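Local coordinates for peptidoglycan recognition protein-LC isoform LCx (Drosophila melanogaster, PDB 2F2L), which binds a disaccharide-tetrapeptide fragment of peptidoglycan through its extracellular amidase-like domain and probably serves as a receptor for bacterial peptidoglycan in insect innate immunity, at residues R136-H140 with R141-A145; E151-Y154 with K155-K159. All blocks are in the same frame, centred on the assembly; numbering follows the deposited sequence.

Overall arrangement
Interactions 1 and 2 lie in series along the chain, on the way from strand 135-139 to helix 151-157, and show how one wall of a ligand pocket is built onto its fold. Their centres are 11 Å apart, and they meet directly: a salt bridge of 2.6 Å joins Arg141 NH2 to Glu151 OE1, while Gly139 CA packs on Ile157 CD1 at 3.8 Å. Interaction 1 is the part that meets the ligand, through His140 and Ser144. Interaction 2 stands behind it; the side chain of Glu151 is about 9 Å from the bound muropeptide, so it adjoins the pocket without lining it.

Interaction 1 (R136-H140 with R141-A145); sequences RLYGH and RQLSA. With MLD (glcnac(beta1-4)-murnac(1,6-anhydro)-L-ala-gamma-D-glu-meso-a2pm-D-ala), chain G.
Gly139 and Gln142 face each other across a pair of overlapping beta turns that lead the chain off strand 135-139, the outermost of the sheet in this amidase-like alpha/beta domain. Gln142 N donates to Gly139 O and Leu143 N to His140 O, each at 3.0 Å, with both donors standing well above the plane of the carbonyl they meet. The tight part lies on the strand side. There the Gln142 chain, extended beyond CG, reaches back along the turn until OE1 accepts a bond of 2.6 Å from Gly139 N and lies 3.3 Å from Tyr138 CA. Trp163 NE1 also bonds to this oxygen and Ser164 O takes NE2, which fixes how the amide is flipped. That amide is turned 61° from the Tyr138 ring, and NE2 comes to the edge of the ring.

Leu143 meets Tyr138 more loosely, CD1 lying 4.2 Å from CB, and its side chain also packs on Val29 and Thr89. On the partly solvent-exposed side, Arg141 bends away from the turn at chi2 and chi3, and its guanidinium is taken up by Glu151 and the carbonyl of Glu147.

The same turns carry a part of the ligand pocket. His140 CG is anti to the backbone N (chi1 -171°), sending the imidazole away from the turn and toward the muropeptide, while Ser148 OG bonds to ND1 behind it. Ser144 CB sits 3.6 Å from His140 CD2, bringing the hydroxyl alongside. Both residues then converge on one carboxylate oxygen of the ligand's D-glutamate, OAQ: His140 NE2 donates to it at 2.7 Å and Ser144 OG at 2.9 Å.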
loop_
_atom_site.group_PDB
_atom_site.type_symbol
_atom_site.label_atom_id
_atom_site.label_comp_id
_atom_site.label_asym_id
_atom_site.label_seq_id
_atom_site.Cartn_x
_atom_site.Cartn_y
_atom_site.Cartn_z
ATOM N N ARG B 136 -18.626 20.680 -9.228
ATOM C CA ARG B 136 -18.151 20.754 -7.849
ATOM C C ARG B 136 -16.974 19.783 -7.655
ATOM O O ARG B 136 -17.030 18.634 -8.102
ATOM C CB ARG B 136 -19.297 20.448 -6.878
ATOM C CG ARG B 136 -20.414 21.493 -6.931
ATOM C CD ARG B 136 -21.359 21.386 -5.748
ATOM N NE ARG B 136 -22.659 22.017 -6.001
ATOM C CZ ARG B 136 -23.566 22.300 -5.062
ATOM N NH1 ARG B 136 -23.331 22.022 -3.786
ATOM N NH2 ARG B 136 -24.720 22.868 -5.398
ATOM N N LEU B 137 -15.900 20.276 -7.029
ATOM C CA LEU B 137 -14.707 19.470 -6.791
ATOM C C LEU B 137 -14.571 19.183 -5.301
ATOM O O LEU B 137 -14.755 20.089 -4.478
ATOM C CB LEU B 137 -13.462 20.175 -7.320
ATOM C CG LEU B 137 -12.171 19.354 -7.187
ATOM C CD1 LEU B 137 -11.291 19.513 -8.390
ATOM C CD2 LEU B 137 -11.420 19.738 -5.912
ATOM N N TYR B 138 -14.256 17.927 -4.972
ATOM C CA TYR B 138 -14.090 17.475 -3.594
ATOM C C TYR B 138 -12.793 16.692 -3.398
ATOM O O TYR B 138 -12.298 16.050 -4.316
ATOM C CB TYR B 138 -15.244 16.560 -3.170
ATOM C CG TYR B 138 -16.621 17.138 -3.382
ATOM C CD1 TYR B 138 -17.224 17.936 -2.408
ATOM C CD2 TYR B 138 -17.326 16.877 -4.552
ATOM C CE1 TYR B 138 -18.479 18.458 -2.607
ATOM C CE2 TYR B 138 -18.579 17.399 -4.758
ATOM C CZ TYR B 138 -19.152 18.193 -3.794
ATOM O OH TYR B 138 -20.413 18.706 -4.018
ATOM N N GLY B 139 -12.260 16.756 -2.183
ATOM C CA GLY B 139 -11.242 15.805 -1.744
ATOM C C GLY B 139 -11.960 14.512 -1.373
ATOM O O GLY B 139 -13.089 14.540 -0.909
ATOM N N HIS B 140 -11.307 13.382 -1.628
ATOM C CA HIS B 140 -11.813 12.041 -1.256
ATOM C C HIS B 140 -12.303 12.011 0.202
ATOM O O HIS B 140 -13.364 11.456 0.496
ATOM C CB HIS B 140 -10.668 11.045 -1.495
ATOM C CG HIS B 140 -11.028 9.596 -1.384
ATOM N ND1 HIS B 140 -10.080 8.605 -1.522
ATOM C CD2 HIS B 140 -12.201 8.965 -1.144
ATOM C CE1 HIS B 140 -10.656 7.425 -1.376
ATOM N NE2 HIS B 140 -11.945 7.615 -1.158
ATOM N N ARG B 141 -11.536 12.612 1.110
ATOM C CA ARG B 141 -11.901 12.632 2.531
ATOM C C ARG B 141 -13.238 13.274 2.894
ATOM O O ARG B 141 -13.752 13.018 3.982
ATOM C CB ARG B 141 -10.811 13.285 3.375
ATOM C CG ARG B 141 -10.347 14.648 2.924
ATOM C CD ARG B 141 -8.845 14.727 3.166
ATOM N NE ARG B 141 -8.555 15.617 4.231
ATOM C CZ ARG B 141 -7.415 15.662 4.915
ATOM N NH1 ARG B 141 -6.391 14.816 4.713
ATOM N NH2 ARG B 141 -7.318 16.584 5.848
ATOM N N GLN B 142 -13.784 14.116 2.015
ATOM C CA GLN B 142 -15.087 14.738 2.271
ATOM C C GLN B 142 -16.238 13.746 2.052
ATOM O O GLN B 142 -17.334 13.963 2.549
ATOM C CB GLN B 142 -15.276 15.975 1.373
ATOM C CG GLN B 142 -14.201 17.051 1.515
ATOM C CD GLN B 142 -14.342 18.171 0.506
ATOM O OE1 GLN B 142 -13.566 18.261 -0.450
ATOM N NE2 GLN B 142 -15.343 19.040 0.710
ATOM N N LEU B 143 -15.987 12.669 1.313
ATOM C CA LEU B 143 -17.015 11.711 0.920
ATOM C C LEU B 143 -16.814 10.293 1.488
ATOM O O LEU B 143 -17.687 9.425 1.355
ATOM C CB LEU B 143 -17.057 11.651 -0.615
ATOM C CG LEU B 143 -17.242 13.014 -1.325
ATOM C CD1 LEU B 143 -17.172 12.863 -2.822
ATOM C CD2 LEU B 143 -18.564 13.677 -0.930
ATOM N N SER B 144 -15.673 10.066 2.128
ATOM C CA SER B 144 -15.272 8.761 2.581
ATOM C C SER B 144 -14.329 8.955 3.782
ATOM O O SER B 144 -13.687 10.002 3.916
ATOM C CB SER B 144 -14.594 8.027 1.415
ATOM O OG SER B 144 -13.865 6.899 1.844
ATOM N N ALA B 145 -14.272 7.961 4.666
ATOM C CA ALA B 145 -13.452 8.060 5.873
ATOM C C ALA B 145 -12.001 7.735 5.523
ATOM O O ALA B 145 -11.596 6.576 5.496
ATOM C CB ALA B 145 -13.991 7.120 6.977
HETATM C CAA MLD G . -2.707 7.789 3.262
HETATM C CAB MLD G . -4.140 7.400 2.933
HETATM O OAC MLD G . -4.781 8.025 2.098
HETATM N N2 MLD G . -4.603 6.354 3.611
HETATM C C2 MLD G . -5.958 5.830 3.486
HETATM C C3 MLD G . -6.534 5.740 4.902
HETATM O O3 MLD G . -6.571 7.021 5.562
HETATM C C4 MLD G . -7.894 5.050 4.895
HETATM O O4 MLD G . -8.259 4.838 6.247
HETATM C C5 MLD G . -7.775 3.695 4.189
HETATM C C6 MLD G . -9.093 2.925 3.989
HETATM O O6 MLD G . -8.767 1.581 3.529
HETATM O O5 MLD G . -7.302 3.941 2.867
HETATM C C1 MLD G . -5.949 4.452 2.849
HETATM O O1 MLD G . -5.543 4.581 1.512
HETATM C CA4 MLD G . -5.293 3.294 0.898
HETATM C CA5 MLD G . -4.008 2.580 1.320
HETATM O OA5 MLD G . -3.072 2.328 0.218
HETATM C CA6 MLD G . -4.521 1.208 1.587
HETATM O OA6 MLD G . -4.586 0.611 0.306
HETATM C CA1 MLD G . -3.878 1.486 -0.622
HETATM C CA2 MLD G . -4.924 2.332 -1.366
HETATM N NAD MLD G . -4.398 2.717 -2.694
HETATM C CAE MLD G . -5.032 2.449 -3.821
HETATM C CAF MLD G . -4.313 2.915 -5.071
HETATM O OAG MLD G . -6.126 1.885 -3.886
HETATM C CA3 MLD G . -5.259 3.605 -0.591
HETATM O OAH MLD G . -6.568 4.154 -0.972
HETATM C CAI MLD G . -6.502 5.260 -1.905
HETATM C CAJ MLD G . -6.423 6.601 -1.212
HETATM C CAL MLD G . -7.765 5.246 -2.792
HETATM O OAM MLD G . -7.898 6.164 -3.594
HETATM N N MLD G . -8.636 4.245 -2.666
HETATM C CA MLD G . -9.850 4.106 -3.480
HETATM C CB MLD G . -9.434 3.299 -4.715
HETATM C C MLD G . -10.856 3.281 -2.659
HETATM O O MLD G . -10.518 2.199 -2.172
HETATM N NAN MLD G . -12.052 3.847 -2.514
HETATM C CAO MLD G . -13.183 3.265 -1.775
HETATM C CAP MLD G . -13.822 4.310 -0.804
HETATM O OBA MLD G . -14.977 4.069 -0.445
HETATM O OAQ MLD G . -13.184 5.336 -0.463
HETATM C CBB MLD G . -14.295 2.927 -2.763
HETATM C CBC MLD G . -13.984 1.784 -3.714
HETATM C CBD MLD G . -15.226 1.508 -4.579
HETATM O OBE MLD G . -16.064 2.383 -4.801
HETATM N NBF MLD G . -15.320 0.283 -5.050
HETATM C CBG MLD G . -16.444 -0.144 -5.894
HETATM C CBH MLD G . -17.741 -0.174 -5.061
HETATM O OBI MLD G . -17.758 -0.659 -3.931
HETATM N NBJ MLD G . -18.797 0.393 -5.640
HETATM C CBK MLD G . -20.142 0.452 -5.027
HETATM C CBL MLD G . -21.138 -0.193 -5.996
HETATM C CBM MLD G . -20.631 1.885 -4.724
HETATM O OBO MLD G . -20.158 2.834 -5.403
HETATM O OBN MLD G . -21.496 1.992 -3.819
HETATM C CBP MLD G . -16.107 -1.518 -6.496
HETATM C CBQ MLD G . -17.025 -1.870 -7.681
HETATM C CBR MLD G . -16.576 -3.166 -8.361
HETATM C CBS MLD G . -17.059 -3.283 -9.808
HETATM C CBT MLD G . -16.261 -2.315 -10.692
HETATM O OBV MLD G . -15.083 -2.625 -10.935
HETATM O OBU MLD G . -16.845 -1.294 -11.109
HETATM N NBW MLD G . -18.491 -2.968 -9.881
#

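Interaction 2 (E151-Y154 with K155-K159); sequences EELY and KIIKK
Lys155 N donates to Glu151 O at 2.8 Å, the shortest of the backbone bonds that carry helix 151-157 through this stretch. The bonds from Ile157 N to Leu153 O and from Lys158 N to Tyr154 O continue the same i to i+4 pattern, whereas Ile156 N is held only weakly. Around this frame lies a polar flank. The side chains of Glu152 and Lys155 run side by side in the same direction, and a weak salt bridge links Glu152 OE2 to Lys155 NZ at 3.2 Å. The bend of Lys155 at chi3 (-79°) turns the ammonium toward that carboxylate. A water closes the pair, accepting from NZ at 2.7 Å and donating to Glu152 OE1 at 2.9 Å. Glu151 instead lays OE2 beside the lysine's methylene chain, 3.7 Å from CG, its other oxygen being engaged by Arg141.

Packing pairs residues one turn apart. Lys158 crosses one face of the Tyr154 ring, its CG 4.0 Å from the centroid in a CH-pi contact. Leu153 CD1 meets Ile157 CG2 at 3.8 Å, and this pair also packs on Ile30 of strand 25-32.

The pattern is consistent with an amphipathic helix: Leu153 and Ile157 face strand 25-32, while Glu152 and Lys155 lie on its polar flank. With acids in its first turn and lysines near its last, the charges probably also suit the helix dipole.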
loop_
_atom_site.group_PDB
_atom_site.type_symbol
_atom_site.label_atom_id
_atom_site.label_comp_id
_atom_site.label_asym_id
_atom_site.label_seq_id
_atom_site.Cartn_x
_atom_site.Cartn_y
_atom_site.Cartn_z
ATOM N N GLU B 151 -3.150 15.547 3.332
ATOM C CA GLU B 151 -3.328 16.881 3.895
ATOM C C GLU B 151 -2.802 18.016 2.991
ATOM O O GLU B 151 -3.500 19.022 2.795
ATOM C CB GLU B 151 -2.667 16.931 5.270
ATOM C CG GLU B 151 -2.823 18.248 6.024
ATOM C CD GLU B 151 -4.258 18.550 6.406
ATOM O OE1 GLU B 151 -5.056 17.603 6.527
ATOM O OE2 GLU B 151 -4.580 19.735 6.616
ATOM N N GLU B 152 -1.583 17.858 2.459
ATOM C CA GLU B 152 -0.938 18.922 1.669
ATOM C C GLU B 152 -1.623 19.098 0.331
ATOM O O GLU B 152 -1.733 20.215 -0.158
ATOM C CB GLU B 152 0.568 18.681 1.471
ATOM C CG GLU B 152 1.399 18.842 2.724
ATOM C CD GLU B 152 1.208 20.210 3.395
ATOM O OE1 GLU B 152 1.302 21.250 2.706
ATOM O OE2 GLU B 152 0.963 20.246 4.624
ATOM N N LEU B 153 -2.077 17.999 -0.269
ATOM C CA LEU B 153 -2.833 18.101 -1.511
ATOM C C LEU B 153 -4.232 18.669 -1.240
ATOM O O LEU B 153 -4.724 19.530 -1.979
ATOM C CB LEU B 153 -2.902 16.752 -2.217
ATOM C CG LEU B 153 -3.744 16.666 -3.486
ATOM C CD1 LEU B 153 -3.516 17.825 -4.406
ATOM C CD2 LEU B 153 -3.446 15.341 -4.192
ATOM N N TYR B 154 -4.861 18.219 -0.163
ATOM C CA TYR B 154 -6.180 18.739 0.206
ATOM C C TYR B 154 -6.154 20.234 0.479
ATOM O O TYR B 154 -7.050 20.959 0.047
ATOM C CB TYR B 154 -6.740 18.019 1.423
ATOM C CG TYR B 154 -8.167 18.381 1.739
ATOM C CD1 TYR B 154 -9.188 18.066 0.868
ATOM C CD2 TYR B 154 -8.499 19.019 2.927
ATOM C CE1 TYR B 154 -10.513 18.383 1.165
ATOM C CE2 TYR B 154 -9.809 19.331 3.235
ATOM C CZ TYR B 154 -10.809 19.014 2.351
ATOM O OH TYR B 154 -12.107 19.322 2.654
ATOM N N LYS B 155 -5.147 20.706 1.204
ATOM C CA LYS B 155 -5.041 22.138 1.473
ATOM C C LYS B 155 -4.944 22.944 0.163
ATOM O O LYS B 155 -5.467 24.053 0.078
ATOM C CB LYS B 155 -3.863 22.457 2.399
ATOM C CG LYS B 155 -4.118 22.114 3.843
ATOM C CD LYS B 155 -3.099 22.772 4.780
ATOM C CE LYS B 155 -1.774 22.049 4.813
ATOM N NZ LYS B 155 -0.866 22.620 5.858
ATOM N N ILE B 156 -4.298 22.372 -0.852
ATOM C CA ILE B 156 -4.174 23.045 -2.149
ATOM C C ILE B 156 -5.527 23.109 -2.886
ATOM O O ILE B 156 -5.956 24.181 -3.309
ATOM C CB ILE B 156 -3.069 22.388 -3.017
ATOM C CG1 ILE B 156 -1.689 22.689 -2.404
ATOM C CG2 ILE B 156 -3.118 22.898 -4.449
ATOM C CD1 ILE B 156 -0.553 21.912 -3.028
ATOM N N ILE B 157 -6.205 21.972 -3.024
ATOM C CA ILE B 157 -7.446 21.931 -3.796
ATOM C C ILE B 157 -8.608 22.675 -3.098
ATOM O O ILE B 157 -9.526 23.124 -3.775
ATOM C CB ILE B 157 -7.895 20.480 -4.168
ATOM C CG1 ILE B 157 -8.452 19.750 -2.948
ATOM C CG2 ILE B 157 -6.758 19.702 -4.846
ATOM C CD1 ILE B 157 -8.872 18.329 -3.232
ATOM N N LYS B 158 -8.568 22.791 -1.767
ATOM C CA LYS B 158 -9.532 23.620 -1.030
ATOM C C LYS B 158 -9.554 25.077 -1.497
ATOM O O LYS B 158 -10.532 25.761 -1.270
ATOM C CB LYS B 158 -9.252 23.619 0.478
ATOM C CG LYS B 158 -10.021 22.585 1.252
ATOM C CD LYS B 158 -9.876 22.778 2.771
ATOM C CE LYS B 158 -10.655 23.990 3.256
ATOM N NZ LYS B 158 -11.055 23.870 4.687
ATOM N N LYS B 159 -8.469 25.552 -2.107
ATOM C CA LYS B 159 -8.389 26.925 -2.623
ATOM C C LYS B 159 -8.700 27.048 -4.114
ATOM O O LYS B 159 -8.612 28.147 -4.670
ATOM C CB LYS B 159 -7.005 27.500 -2.368
ATOM C CG LYS B 159 -6.664 27.650 -0.904
ATOM C CD LYS B 159 -5.170 27.742 -0.739
ATOM C CE LYS B 159 -4.761 28.121 0.669
ATOM N NZ LYS B 159 -3.491 27.436 1.014
HETATM O O HOH W 1 1.173 23.618 4.428
#